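Local coordinates for protein endo-1,4-b-d-mannanase (Trichoderma reesei, PDB 1QNR) that hydrolyses internal beta-1,4 linkages of mannan chains as an endo-acting mannanase of glycoside hydrolase family 5, at residues V5-N13 against L266-F274. Sequence-based numbering, arbitrary orientation. Where two conformers were deposited one is given.
Sequences VTISGTQFN and LAAGKPCVF
A beta-hairpin of strands 6-8 and 11-14 closes the TIM barrel at the N-terminal ends of its strands, meeting the link between helix 253-267 and barrel strand 272-277, with Pro271 at the centre of the interface. The proline ring points at the hairpin and meets Ile7 tip to tip, CG lying 3.8 Å from Ile7 CD1. The same CG also stands 4.0 Å above one face of the Phe12 ring, offset toward the rim. Phe12 CG is anti to its carbonyl carbon (chi1 -65°), which swings the ring inward so that CE2 also reaches Val273 CG2 at 3.7 Å, the two side chains crossing at about a right angle. Phe237 packs edge-to-face with the same phenyl ring, and Leu199 of barrel strand 199-201 also touches it. At the turn, Thr10 O rests 3.4 Å from Pro271 CB, while Thr10 CG2 lies over the Schellman end of the helix, 4.0 Å from Leu266 CD1. One water donates to both Gly9 O and Gly269 O, at 2.9 Å and 2.8 Å, tying the turn to the helix end. Apolar side chains of an N-terminal hairpin thus close the bottom of a beta/alpha barrel, beside an alpha-to-beta link.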
# COMPACT_ATOMS: atom_id res chain seq x y z
N VAL A 5 14.09 -4.74 -6.95
CA VAL A 5 13.29 -5.85 -6.41
C VAL A 5 12.55 -6.54 -7.58
O VAL A 5 11.92 -5.94 -8.45
CB VAL A 5 12.23 -5.36 -5.37
CG1 VAL A 5 11.33 -6.55 -4.94
CG2 VAL A 5 12.88 -4.71 -4.16
N THR A 6 12.75 -7.89 -7.64
CA THR A 6 12.17 -8.74 -8.70
C THR A 6 11.46 -9.93 -8.07
O THR A 6 11.46 -10.13 -6.84
CB THR A 6 13.28 -9.25 -9.68
OG1 THR A 6 14.19 -10.07 -8.90
CG2 THR A 6 13.94 -8.08 -10.39
N ILE A 7 10.79 -10.73 -8.92
CA ILE A 7 10.18 -12.00 -8.51
C ILE A 7 11.01 -13.20 -9.05
O ILE A 7 11.25 -13.21 -10.25
CB ILE A 7 8.69 -12.00 -8.97
CG1 ILE A 7 7.91 -10.98 -8.07
CG2 ILE A 7 8.03 -13.38 -8.78
CD1 ILE A 7 6.52 -10.66 -8.58
N SER A 8 11.26 -14.15 -8.19
CA SER A 8 12.00 -15.40 -8.59
C SER A 8 11.05 -16.49 -8.14
O SER A 8 10.60 -16.65 -6.99
CB SER A 8 13.32 -15.43 -7.80
OG SER A 8 14.07 -16.60 -8.17
N GLY A 9 10.53 -17.32 -9.12
CA GLY A 9 9.50 -18.32 -8.70
C GLY A 9 8.24 -17.62 -8.22
O GLY A 9 7.84 -16.69 -8.96
N THR A 10 7.66 -17.97 -7.09
CA THR A 10 6.54 -17.25 -6.52
C THR A 10 6.95 -16.58 -5.17
O THR A 10 6.10 -16.27 -4.33
CB THR A 10 5.27 -18.06 -6.27
OG1 THR A 10 5.70 -19.26 -5.61
CG2 THR A 10 4.58 -18.45 -7.60
N GLN A 11 8.21 -16.15 -5.19
CA GLN A 11 8.80 -15.45 -4.05
C GLN A 11 9.42 -14.13 -4.52
O GLN A 11 9.71 -13.95 -5.70
CB GLN A 11 9.86 -16.26 -3.28
CG GLN A 11 9.58 -17.75 -3.14
CD GLN A 11 10.59 -18.54 -2.36
OE1 GLN A 11 10.75 -18.30 -1.15
NE2 GLN A 11 11.24 -19.46 -3.05
N PHE A 12 9.69 -13.22 -3.57
CA PHE A 12 10.42 -12.01 -3.92
C PHE A 12 11.94 -12.13 -3.74
O PHE A 12 12.39 -12.84 -2.82
CB PHE A 12 9.91 -10.78 -3.10
CG PHE A 12 8.46 -10.43 -3.43
CD1 PHE A 12 8.15 -9.69 -4.57
CD2 PHE A 12 7.44 -10.87 -2.62
CE1 PHE A 12 6.82 -9.37 -4.86
CE2 PHE A 12 6.12 -10.56 -2.92
CZ PHE A 12 5.77 -9.84 -4.06
N ASN A 13 12.68 -11.45 -4.61
CA ASN A 13 14.14 -11.35 -4.50
C ASN A 13 14.48 -9.91 -4.12
O ASN A 13 14.28 -8.99 -4.91
CB ASN A 13 14.76 -11.72 -5.89
CG ASN A 13 16.26 -11.69 -5.90
OD1 ASN A 13 16.89 -11.00 -5.11
ND2 ASN A 13 16.93 -12.43 -6.84
N LEU A 266 -1.38 -18.13 -6.37
CA LEU A 266 -0.55 -19.28 -6.86
C LEU A 266 -1.20 -19.85 -8.11
O LEU A 266 -0.43 -20.21 -9.07
CB LEU A 266 -0.44 -20.30 -5.72
CG LEU A 266 0.45 -21.56 -6.08
CD1 LEU A 266 1.86 -21.17 -6.46
CD2 LEU A 266 0.34 -22.50 -4.88
N ALA A 267 -2.53 -19.89 -8.23
CA ALA A 267 -3.18 -20.32 -9.51
C ALA A 267 -2.85 -19.40 -10.66
O ALA A 267 -2.79 -19.89 -11.83
CB ALA A 267 -4.68 -20.49 -9.33
N ALA A 268 -2.66 -18.10 -10.46
CA ALA A 268 -2.27 -17.17 -11.49
C ALA A 268 -0.75 -17.14 -11.70
O ALA A 268 -0.22 -16.30 -12.51
CB ALA A 268 -2.81 -15.76 -11.15
N GLY A 269 0.06 -17.93 -11.00
CA GLY A 269 1.48 -18.01 -11.17
C GLY A 269 2.31 -16.92 -10.49
O GLY A 269 3.47 -16.73 -10.91
N LYS A 270 1.70 -16.20 -9.51
CA LYS A 270 2.32 -15.00 -8.90
C LYS A 270 2.27 -15.02 -7.38
O LYS A 270 1.44 -15.75 -6.80
CB LYS A 270 1.44 -13.77 -9.33
CG LYS A 270 1.43 -13.61 -10.86
CD LYS A 270 0.48 -12.41 -11.26
CE LYS A 270 0.40 -12.37 -12.77
NZ LYS A 270 -0.39 -11.25 -13.34
N PRO A 271 3.13 -14.28 -6.69
CA PRO A 271 3.03 -14.14 -5.21
C PRO A 271 1.86 -13.24 -4.83
O PRO A 271 1.39 -12.40 -5.62
CB PRO A 271 4.35 -13.43 -4.82
CG PRO A 271 5.10 -13.19 -6.09
CD PRO A 271 4.21 -13.44 -7.28
N CYS A 272 1.40 -13.46 -3.58
CA CYS A 272 0.49 -12.53 -2.94
C CYS A 272 1.21 -11.83 -1.78
O CYS A 272 2.14 -12.37 -1.12
CB CYS A 272 -0.60 -13.32 -2.18
SG CYS A 272 -2.27 -13.36 -2.89
N VAL A 273 0.83 -10.55 -1.51
CA VAL A 273 1.29 -9.78 -0.33
C VAL A 273 0.07 -9.49 0.55
O VAL A 273 -0.94 -8.90 0.09
CB VAL A 273 2.00 -8.45 -0.71
CG1 VAL A 273 2.38 -7.61 0.54
CG2 VAL A 273 3.28 -8.75 -1.51
N PHE A 274 0.17 -9.93 1.81
CA PHE A 274 -0.85 -9.69 2.85
C PHE A 274 -0.55 -8.25 3.36
O PHE A 274 0.29 -8.09 4.28
CB PHE A 274 -0.71 -10.77 3.91
CG PHE A 274 -1.59 -10.80 5.12
CD1 PHE A 274 -2.81 -10.12 5.11
CD2 PHE A 274 -1.23 -11.52 6.26
CE1 PHE A 274 -3.64 -10.23 6.25
CE2 PHE A 274 -2.03 -11.60 7.41
CZ PHE A 274 -3.26 -10.96 7.37
O HOH W 1 5.73 -15.18 -10.15